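Local coordinates for protein putative peptidase (Clostridium acetobutylicum, PDB 3K9T) that binds one zinc ion per subunit and may take part in making modified polysaccharides, with no peptidase activity expected despite its aminopeptidase-like fold, at residues Y218-L223 with T352-R357; A225-G230 with W295-R300; V276-M281 with I408-G413. All blocks are in the same frame, centred on the assembly; numbering follows the deposited sequence.

Interaction 1 of 3, residues Y218-L223 with T352-R357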
loop_
_atom_site.group_PDB
_atom_site.type_symbol
_atom_site.label_atom_id
_atom_site.label_comp_id
_atom_site.label_asym_id
_atom_site.label_seq_id
_atom_site.Cartn_x
_atom_site.Cartn_y
_atom_site.Cartn_z
ATOM N N TYR A 218 -24.726 23.282 0.424
ATOM C CA TYR A 218 -25.351 22.210 -0.306
ATOM C C TYR A 218 -26.865 22.113 -0.055
ATOM O O TYR A 218 -27.395 22.644 0.926
ATOM C CB TYR A 218 -24.697 20.876 0.023
ATOM C CG TYR A 218 -23.283 20.740 -0.465
ATOM C CD1 TYR A 218 -23.008 20.494 -1.798
ATOM C CD2 TYR A 218 -22.218 20.827 0.413
ATOM C CE1 TYR A 218 -21.706 20.353 -2.244
ATOM C CE2 TYR A 218 -20.930 20.695 -0.023
ATOM C CZ TYR A 218 -20.673 20.444 -1.344
ATOM O OH TYR A 218 -19.375 20.288 -1.743
ATOM N N SER A 219 -27.531 21.469 -1.008
ATOM C CA SER A 219 -28.921 21.119 -0.906
ATOM C C SER A 219 -28.935 19.756 -0.261
ATOM O O SER A 219 -27.978 19.004 -0.404
ATOM C CB SER A 219 -29.592 21.078 -2.273
ATOM O OG SER A 219 -29.761 22.391 -2.781
ATOM N N TYR A 220 -29.998 19.479 0.492
ATOM C CA TYR A 220 -30.138 18.245 1.218
ATOM C C TYR A 220 -31.501 17.637 0.950
ATOM O O TYR A 220 -32.496 18.334 1.004
ATOM C CB TYR A 220 -29.945 18.499 2.720
ATOM C CG TYR A 220 -28.531 18.808 3.072
ATOM C CD1 TYR A 220 -28.014 20.091 2.856
ATOM C CD2 TYR A 220 -27.688 17.821 3.620
ATOM C CE1 TYR A 220 -26.706 20.386 3.165
ATOM C CE2 TYR A 220 -26.356 18.106 3.947
ATOM C CZ TYR A 220 -25.867 19.394 3.689
ATOM O OH TYR A 220 -24.567 19.723 3.988
ATOM N N ARG A 221 -31.528 16.342 0.655
ATOM C CA ARG A 221 -32.764 15.619 0.438
ATOM C C ARG A 221 -32.850 14.471 1.396
ATOM O O ARG A 221 -31.898 13.717 1.558
ATOM C CB ARG A 221 -32.819 15.077 -0.959
ATOM C CG ARG A 221 -34.150 14.411 -1.344
ATOM C CD ARG A 221 -34.095 13.864 -2.796
ATOM N NE ARG A 221 -33.704 14.922 -3.725
ATOM C CZ ARG A 221 -34.510 15.902 -4.151
ATOM N NH1 ARG A 221 -35.773 15.951 -3.772
ATOM N NH2 ARG A 221 -34.058 16.841 -4.985
ATOM N N PHE A 222 -34.013 14.313 2.020
ATOM C CA PHE A 222 -34.194 13.259 2.992
ATOM C C PHE A 222 -35.306 12.356 2.499
ATOM O O PHE A 222 -36.422 12.803 2.368
ATOM C CB PHE A 222 -34.575 13.851 4.318
ATOM C CG PHE A 222 -33.619 14.839 4.840
ATOM C CD1 PHE A 222 -33.633 16.148 4.375
ATOM C CD2 PHE A 222 -32.733 14.490 5.847
ATOM C CE1 PHE A 222 -32.742 17.108 4.880
ATOM C CE2 PHE A 222 -31.843 15.431 6.361
ATOM C CZ PHE A 222 -31.843 16.750 5.869
ATOM N N LEU A 223 -34.995 11.085 2.253
ATOM C CA LEU A 223 -35.947 10.115 1.720
ATOM C C LEU A 223 -36.359 9.130 2.799
ATOM O O LEU A 223 -35.508 8.517 3.435
ATOM C CB LEU A 223 -35.322 9.368 0.550
ATOM C CG LEU A 223 -36.243 8.384 -0.138
ATOM C CD1 LEU A 223 -37.404 9.123 -0.808
ATOM C CD2 LEU A 223 -35.428 7.588 -1.134
ATOM N N THR A 352 -18.471 18.912 8.168
ATOM C CA THR A 352 -17.257 18.693 7.352
ATOM C C THR A 352 -17.560 18.854 5.846
ATOM O O THR A 352 -16.814 19.491 5.094
ATOM C CB THR A 352 -16.610 17.319 7.673
ATOM O OG1 THR A 352 -16.411 17.202 9.090
ATOM C CG2 THR A 352 -15.271 17.165 6.973
ATOM N N ILE A 353 -18.667 18.276 5.417
ATOM C CA ILE A 353 -19.099 18.381 4.037
ATOM C C ILE A 353 -19.202 19.839 3.646
ATOM O O ILE A 353 -18.716 20.237 2.604
ATOM C CB ILE A 353 -20.485 17.735 3.838
ATOM C CG1 ILE A 353 -20.392 16.223 3.928
ATOM C CG2 ILE A 353 -21.120 18.155 2.487
ATOM C CD1 ILE A 353 -21.778 15.587 4.104
ATOM N N GLU A 354 -19.843 20.623 4.501
ATOM C CA GLU A 354 -20.115 22.026 4.210
ATOM C C GLU A 354 -18.873 22.912 4.192
ATOM O O GLU A 354 -18.757 23.788 3.353
ATOM C CB GLU A 354 -21.073 22.545 5.271
ATOM C CG GLU A 354 -22.480 22.065 5.101
ATOM C CD GLU A 354 -23.231 22.853 4.068
ATOM O OE1 GLU A 354 -23.150 24.091 4.128
ATOM O OE2 GLU A 354 -23.899 22.231 3.204
ATOM N N ASN A 355 -17.951 22.671 5.129
ATOM C CA ASN A 355 -16.735 23.478 5.270
ATOM C C ASN A 355 -15.469 22.955 4.589
ATOM O O ASN A 355 -14.385 23.477 4.852
ATOM C CB ASN A 355 -16.432 23.715 6.761
ATOM C CG ASN A 355 -17.484 24.572 7.437
ATOM O OD1 ASN A 355 -17.725 25.696 7.021
ATOM N ND2 ASN A 355 -18.114 24.040 8.496
ATOM N N ASN A 356 -15.594 21.945 3.730
ATOM C CA ASN A 356 -14.444 21.384 3.015
ATOM C C ASN A 356 -14.077 22.241 1.813
ATOM O O ASN A 356 -14.207 21.807 0.674
ATOM C CB ASN A 356 -14.714 19.938 2.536
ATOM C CG ASN A 356 -13.459 19.254 1.978
ATOM O OD1 ASN A 356 -12.354 19.601 2.365
ATOM N ND2 ASN A 356 -13.630 18.273 1.083
ATOM N N ARG A 357 -13.545 23.428 2.063
ATOM C CA ARG A 357 -13.206 24.335 0.970
ATOM C C ARG A 357 -11.816 24.087 0.354
ATOM O O ARG A 357 -11.054 23.259 0.843
ATOM C CB ARG A 357 -13.399 25.761 1.434
ATOM C CG ARG A 357 -14.850 26.049 1.680
ATOM C CD ARG A 357 -15.091 27.375 2.377
ATOM N NE ARG A 357 -16.433 27.311 2.927
ATOM C CZ ARG A 357 -17.545 27.424 2.205
ATOM N NH1 ARG A 357 -17.504 27.661 0.891
ATOM N NH2 ARG A 357 -18.717 27.316 2.811
HETATM O O HOH W 1 -17.984 19.237 0.258
#

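Interaction 2 of 3, residues A225-G230 with W295-R300. With IMD (imidazole), chain E.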
loop_
_atom_site.group_PDB
_atom_site.type_symbol
_atom_site.label_atom_id
_atom_site.label_comp_id
_atom_site.label_asym_id
_atom_site.label_seq_id
_atom_site.Cartn_x
_atom_site.Cartn_y
_atom_site.Cartn_z
ATOM N N ALA A 225 -38.673 5.846 2.842
ATOM C CA ALA A 225 -39.295 4.950 1.873
ATOM C C ALA A 225 -39.084 3.516 2.317
ATOM O O ALA A 225 -38.096 3.232 3.019
ATOM C CB ALA A 225 -38.676 5.165 0.531
ATOM N N PRO A 226 -39.991 2.600 1.914
ATOM C CA PRO A 226 -39.728 1.194 2.249
ATOM C C PRO A 226 -38.425 0.733 1.650
ATOM O O PRO A 226 -38.091 1.155 0.532
ATOM C CB PRO A 226 -40.885 0.438 1.552
ATOM C CG PRO A 226 -41.440 1.383 0.526
ATOM C CD PRO A 226 -41.240 2.748 1.150
ATOM N N GLU A 227 -37.722 -0.172 2.333
ATOM C CA GLU A 227 -36.467 -0.670 1.788
ATOM C C GLU A 227 -36.632 -1.361 0.430
ATOM O O GLU A 227 -37.639 -1.996 0.145
ATOM C CB GLU A 227 -35.736 -1.602 2.759
ATOM C CG GLU A 227 -34.247 -1.815 2.361
ATOM C CD GLU A 227 -33.480 -2.700 3.323
ATOM O OE1 GLU A 227 -33.939 -3.823 3.550
ATOM O OE2 GLU A 227 -32.404 -2.296 3.829
ATOM N N THR A 228 -35.604 -1.213 -0.396
ATOM C CA THR A 228 -35.522 -1.823 -1.694
ATOM C C THR A 228 -36.568 -1.282 -2.641
ATOM O O THR A 228 -36.229 -0.494 -3.491
ATOM C CB THR A 228 -35.472 -3.400 -1.623
ATOM O OG1 THR A 228 -34.281 -3.744 -0.944
ATOM C CG2 THR A 228 -35.403 -4.070 -3.004
ATOM N N ILE A 229 -37.816 -1.711 -2.495
ATOM C CA ILE A 229 -38.897 -1.269 -3.394
ATOM C C ILE A 229 -39.098 0.269 -3.384
ATOM O O ILE A 229 -39.350 0.892 -4.441
ATOM C CB ILE A 229 -40.229 -2.043 -3.129
ATOM C CG1 ILE A 229 -41.274 -1.669 -4.179
ATOM C CG2 ILE A 229 -40.738 -1.838 -1.691
ATOM C CD1 ILE A 229 -40.822 -1.946 -5.645
ATOM N N GLY A 230 -38.938 0.877 -2.207
ATOM C CA GLY A 230 -39.059 2.333 -2.076
ATOM C C GLY A 230 -37.952 3.088 -2.773
ATOM O O GLY A 230 -38.224 3.953 -3.552
ATOM N N TRP A 295 -25.036 -5.919 -0.723
ATOM C CA TRP A 295 -26.225 -6.342 -0.003
ATOM C C TRP A 295 -26.266 -5.533 1.303
ATOM O O TRP A 295 -25.391 -4.688 1.541
ATOM C CB TRP A 295 -26.319 -7.870 0.169
ATOM C CG TRP A 295 -25.195 -8.443 0.903
ATOM C CD1 TRP A 295 -25.079 -8.560 2.258
ATOM C CD2 TRP A 295 -24.002 -8.979 0.347
ATOM N NE1 TRP A 295 -23.890 -9.150 2.578
ATOM C CE2 TRP A 295 -23.201 -9.412 1.423
ATOM C CE3 TRP A 295 -23.515 -9.125 -0.964
ATOM C CZ2 TRP A 295 -21.932 -9.998 1.235
ATOM C CZ3 TRP A 295 -22.253 -9.720 -1.154
ATOM C CH2 TRP A 295 -21.486 -10.153 -0.054
ATOM N N GLY A 296 -27.306 -5.746 2.102
ATOM C CA GLY A 296 -27.557 -4.922 3.276
ATOM C C GLY A 296 -28.749 -4.013 3.017
ATOM O O GLY A 296 -29.843 -4.499 2.805
ATOM N N SER A 297 -28.557 -2.698 3.030
ATOM C CA SER A 297 -29.679 -1.782 2.816
ATOM C C SER A 297 -29.586 -1.068 1.467
ATOM O O SER A 297 -28.911 -1.549 0.587
ATOM C CB SER A 297 -29.839 -0.799 3.973
ATOM O OG SER A 297 -31.122 -0.192 3.901
ATOM N N ASP A 298 -30.261 0.079 1.320
ATOM C CA ASP A 298 -30.503 0.698 -0.019
ATOM C C ASP A 298 -29.289 1.207 -0.773
ATOM O O ASP A 298 -29.406 1.617 -1.918
ATOM C CB ASP A 298 -31.554 1.784 0.077
ATOM C CG ASP A 298 -32.935 1.240 0.466
ATOM O OD1 ASP A 298 -33.446 0.326 -0.215
ATOM O OD2 ASP A 298 -33.508 1.746 1.447
ATOM N N GLU A 299 -28.119 1.180 -0.141
ATOM C CA GLU A 299 -26.866 1.507 -0.829
ATOM C C GLU A 299 -26.651 0.573 -2.018
ATOM O O GLU A 299 -26.017 0.957 -2.999
ATOM C CB GLU A 299 -25.684 1.484 0.136
ATOM C CG GLU A 299 -25.344 0.122 0.718
ATOM C CD GLU A 299 -26.167 -0.261 1.923
ATOM O OE1 GLU A 299 -27.091 0.509 2.292
ATOM O OE2 GLU A 299 -25.860 -1.341 2.498
ATOM N N ARG A 300 -27.217 -0.637 -1.960
ATOM C CA ARG A 300 -27.282 -1.505 -3.164
ATOM C C ARG A 300 -28.009 -0.925 -4.356
ATOM O O ARG A 300 -27.594 -1.118 -5.509
ATOM C CB ARG A 300 -27.881 -2.882 -2.884
ATOM C CG ARG A 300 -28.943 -2.940 -1.856
ATOM C CD ARG A 300 -28.938 -4.303 -1.201
ATOM N NE ARG A 300 -30.097 -5.019 -1.671
ATOM C CZ ARG A 300 -31.094 -5.416 -0.892
ATOM N NH1 ARG A 300 -31.028 -5.254 0.424
ATOM N NH2 ARG A 300 -32.152 -6.016 -1.426
HETATM N N1 IMD E . -31.856 -4.023 5.740
HETATM C C2 IMD E . -32.977 -3.913 6.489
HETATM N N3 IMD E . -32.918 -4.813 7.467
HETATM C C4 IMD E . -31.756 -5.486 7.363
HETATM C C5 IMD E . -31.079 -4.982 6.266
HETATM O O HOH W 2 -35.680 3.022 0.658
HETATM O O HOH W 3 -32.108 -2.138 -1.154
#

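Interaction 3 of 3, residues V276-M281 with I408-G413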
loop_
_atom_site.group_PDB
_atom_site.type_symbol
_atom_site.label_atom_id
_atom_site.label_comp_id
_atom_site.label_asym_id
_atom_site.label_seq_id
_atom_site.Cartn_x
_atom_site.Cartn_y
_atom_site.Cartn_z
ATOM N N VAL A 276 -16.341 10.852 6.272
ATOM C CA VAL A 276 -16.787 10.060 7.425
ATOM C C VAL A 276 -15.607 9.396 8.175
ATOM O O VAL A 276 -15.595 9.390 9.393
ATOM C CB VAL A 276 -17.881 9.008 7.061
ATOM C CG1 VAL A 276 -18.126 8.064 8.264
ATOM C CG2 VAL A 276 -19.181 9.740 6.613
ATOM N N GLU A 277 -14.608 8.870 7.465
ATOM C CA GLU A 277 -13.514 8.174 8.179
ATOM C C GLU A 277 -12.651 9.174 8.954
ATOM O O GLU A 277 -12.175 8.854 10.019
ATOM C CB GLU A 277 -12.691 7.303 7.240
ATOM C CG GLU A 277 -13.514 6.160 6.599
ATOM C CD GLU A 277 -12.833 5.583 5.376
ATOM O OE1 GLU A 277 -11.598 5.416 5.425
ATOM O OE2 GLU A 277 -13.521 5.301 4.369
ATOM N N LYS A 278 -12.532 10.404 8.446
ATOM C CA LYS A 278 -11.784 11.454 9.118
ATOM C C LYS A 278 -12.492 11.945 10.375
ATOM O O LYS A 278 -11.830 12.265 11.372
ATOM C CB LYS A 278 -11.512 12.632 8.161
ATOM C CG LYS A 278 -10.457 13.650 8.655
ATOM C CD LYS A 278 -9.112 12.979 8.982
ATOM C CE LYS A 278 -8.029 14.020 9.174
ATOM N NZ LYS A 278 -6.879 13.533 9.965
ATOM N N VAL A 279 -13.828 12.007 10.341
ATOM C CA VAL A 279 -14.598 12.348 11.544
ATOM C C VAL A 279 -14.421 11.240 12.608
ATOM O O VAL A 279 -14.083 11.525 13.781
ATOM C CB VAL A 279 -16.089 12.616 11.237
ATOM C CG1 VAL A 279 -16.874 12.749 12.520
ATOM C CG2 VAL A 279 -16.283 13.894 10.308
ATOM N N LEU A 280 -14.572 9.980 12.201
ATOM C CA LEU A 280 -14.421 8.843 13.143
ATOM C C LEU A 280 -13.034 8.780 13.773
ATOM O O LEU A 280 -12.870 8.569 15.008
ATOM C CB LEU A 280 -14.738 7.511 12.447
ATOM C CG LEU A 280 -16.217 7.344 12.015
ATOM C CD1 LEU A 280 -16.355 6.138 11.097
ATOM C CD2 LEU A 280 -17.183 7.243 13.240
HETATM N N MSE A 281 -12.033 8.985 12.924
HETATM C CA MSE A 281 -10.632 8.912 13.331
HETATM C C MSE A 281 -10.324 9.811 14.561
HETATM O O MSE A 281 -9.534 9.457 15.458
HETATM C CB MSE A 281 -9.787 9.316 12.135
HETATM C CG MSE A 281 -8.312 9.320 12.391
HETATM SE SE MSE A 281 -7.343 9.751 10.752
HETATM C CE MSE A 281 -8.273 8.565 9.457
ATOM N N ILE A 408 -5.659 18.374 3.517
ATOM C CA ILE A 408 -4.639 18.897 4.407
ATOM C C ILE A 408 -4.799 18.185 5.761
ATOM O O ILE A 408 -3.808 17.748 6.371
ATOM C CB ILE A 408 -4.719 20.462 4.462
ATOM C CG1 ILE A 408 -4.481 21.065 3.062
ATOM C CG2 ILE A 408 -3.711 21.064 5.430
ATOM C CD1 ILE A 408 -4.974 22.513 2.919
ATOM N N ALA A 409 -6.041 18.005 6.200
ATOM C CA ALA A 409 -6.287 17.328 7.464
ATOM C C ALA A 409 -5.719 15.919 7.383
ATOM O O ALA A 409 -5.056 15.464 8.311
ATOM C CB ALA A 409 -7.750 17.297 7.791
ATOM N N TYR A 410 -5.971 15.232 6.274
ATOM C CA TYR A 410 -5.422 13.879 6.086
ATOM C C TYR A 410 -3.899 13.861 6.068
ATOM O O TYR A 410 -3.308 13.145 6.867
ATOM C CB TYR A 410 -5.952 13.181 4.832
ATOM C CG TYR A 410 -7.140 12.281 5.110
ATOM C CD1 TYR A 410 -6.971 10.987 5.574
ATOM C CD2 TYR A 410 -8.431 12.724 4.892
ATOM C CE1 TYR A 410 -8.076 10.164 5.834
ATOM C CE2 TYR A 410 -9.519 11.922 5.119
ATOM C CZ TYR A 410 -9.354 10.656 5.609
ATOM O OH TYR A 410 -10.484 9.889 5.825
ATOM N N LYS A 411 -3.265 14.640 5.186
ATOM C CA LYS A 411 -1.775 14.672 5.105
ATOM C C LYS A 411 -1.126 15.088 6.442
ATOM O O LYS A 411 -0.140 14.500 6.860
ATOM C CB LYS A 411 -1.287 15.577 3.963
ATOM C CG LYS A 411 0.226 15.586 3.752
ATOM C CD LYS A 411 0.687 14.697 2.588
ATOM C CE LYS A 411 1.008 15.529 1.353
ATOM N NZ LYS A 411 1.262 14.692 0.152
ATOM N N SER A 412 -1.689 16.085 7.107
ATOM C CA SER A 412 -1.160 16.546 8.395
ATOM C C SER A 412 -1.438 15.576 9.550
ATOM O O SER A 412 -0.854 15.682 10.628
ATOM C CB SER A 412 -1.761 17.938 8.755
ATOM O OG SER A 412 -3.142 17.886 9.118
ATOM N N GLY A 413 -2.381 14.667 9.370
ATOM C CA GLY A 413 -2.788 13.829 10.478
ATOM C C GLY A 413 -3.568 14.602 11.524
ATOM O O GLY A 413 -3.823 14.097 12.630
HETATM O O HOH W 4 -9.825 7.362 4.883
HETATM O O HOH W 5 -4.821 11.955 8.487
#

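Interaction 1 of 3, residues Y218-L223 with T352-R357
In E354 the chain kinks at CG (chi2 -81°), which turns CD toward Y218, just before strand 219-225, and Y220 within it. Y220, with CG anti to the carbonyl carbon, sends its ring to meet it, and the two side chains come tip to tip. The hydroxyl OH of Y220 donates to OE2 of E354 over 2.7 Å, arriving on the anti side of that oxygen. On the syn side the same OE2 takes the backbone N-H of Y218, a 3.1 Å bond from N to OE2 that is close to straight at 162°. Both donors sit about 20° out of the carboxylate plane.

The ring of Y218 runs past E354 in the opposite sense, its plane nearly perpendicular to the carboxylate. Its CD2-CE2 edge reaches the preceding residue, I353, where CD2 touches CG2 of I353 at 3.6 Å and CE2 lies beside the carbonyl O of I353. One water finishes the join, accepting from OH of Y218 and donating to O of I353, 2.7 Å each. That carbonyl belongs to the last turn of the helix, where main-chain oxygens commonly need partners from outside the helix.

The other carboxylate oxygen, OE1, accepts from the backbone N of K217, and I353 also packs on I182 of the neighbouring strand 181-187. In this buried seam between the central sheet and helix 336-355 of the aminopeptidase-like domain, three donors share one carboxylate, which probably keeps E354 ionised although no cation bonds across the contact.

Interaction 2 of 3, residues A225-G230 with W295-R300
OE2 of E227 is gripped from two directions: OG of S297 donates to it at 2.5 Å, a very short bond, and N1 of a bound imidazole donates at 2.6 Å. The setting is beside the zinc site of the aminopeptidase-like domain, where the loop after strand 219-225 meets the turn leading into helix 299-302. The E227 side chain lies about 5 Å from that of H190 and 6 Å from that of D196, both zinc ligands, and about 6 Å from the metal, too far to bind it. The imidazole probably came from the crystallisation liquor. CG of E227 is anti to the backbone N (chi1 -164°), and the chain stays extended beyond it, carrying the carboxylate across to S297.

Behind this, the D298 side chain holds the backbone of the 225-230 loop. Its OD1 uses the syn lone pair to accept N-H of T228 at 2.7 Å, with an angle of 158°, while CG of E227 rests 3.4 Å from the same OD1. The carboxylates of E227 and D298 stand almost perpendicular. S297 is held in turn by its own N, which donates to OE2 of E299.

At the outer end, R300 makes a salt bridge to E367 of the second subunit, so the trimer interface borders this loop. A water bonded to OG1 of T228, and donating to OD1 of D298, sits 3.4 Å above the centre of the R300 guanidinium plane.

Interaction 3 of 3, residues V276-M281 with I408-G413
K278 sets CD over one face of the Y410 ring, 4.0 Å from the centroid and 10° off the normal, a CH-pi contact. The two side chains pass head to tail, and CB of K278 comes 3.7 Å from CE2 at the hydroxyl end of the ring. The lysine's CG is anti to the backbone N and its chain bends there (chi2 56°), turning CD over the ring. CE touches CB of A409 at 3.6 Å, and NZ donates to O of A409 at 3.1 Å from above the carbonyl plane. At the other epsilon carbon, CE1, CE of selenomethionine M281 packs at 4.0 Å.

The next shell fixes both polar ends. Four acceptors share the three protons of NZ: O of A409, O of M414, a water that donates to O of Y410, and NE2 of H282 on the lysine's own helix. The first three draw it to the C-terminal end of helix 405-412, whose dipole would probably suit a positive charge. OH of Y410 bonds the carbonyl of K274, and a water at 2.8 Å from OH also donates to OE1 of E277. R264 forms a salt bridge with that glutamate.

The axes of the two short segments approach to 11.3 Å and cross at 49°, long side chains bridging the gap where the permutated winged helix-turn-helix domain docks on the aminopeptidase-like domain.

In the fold
From the N terminus, residues 218-223 open interaction 1 and, through the loop just after the same strand, residues 225-230 open interaction 2. Helix 271-282 then supplies the first half of interaction 3 at 276-281. Residues 295-300 return to close interaction 2 beside the zinc site, inside the longer loop that interaction 1 closes when the end of helix 336-355 reaches the start of strand 219-225. The partner of interaction 3 comes last, at 408-413, so interaction 3 crosses both others along the chain. Interactions 1 and 2 thus work within the aminopeptidase-like domain, and interaction 3 joins it to the C-terminal winged helix-turn-helix. T352 packs on V279, linking interactions 1 and 3 directly.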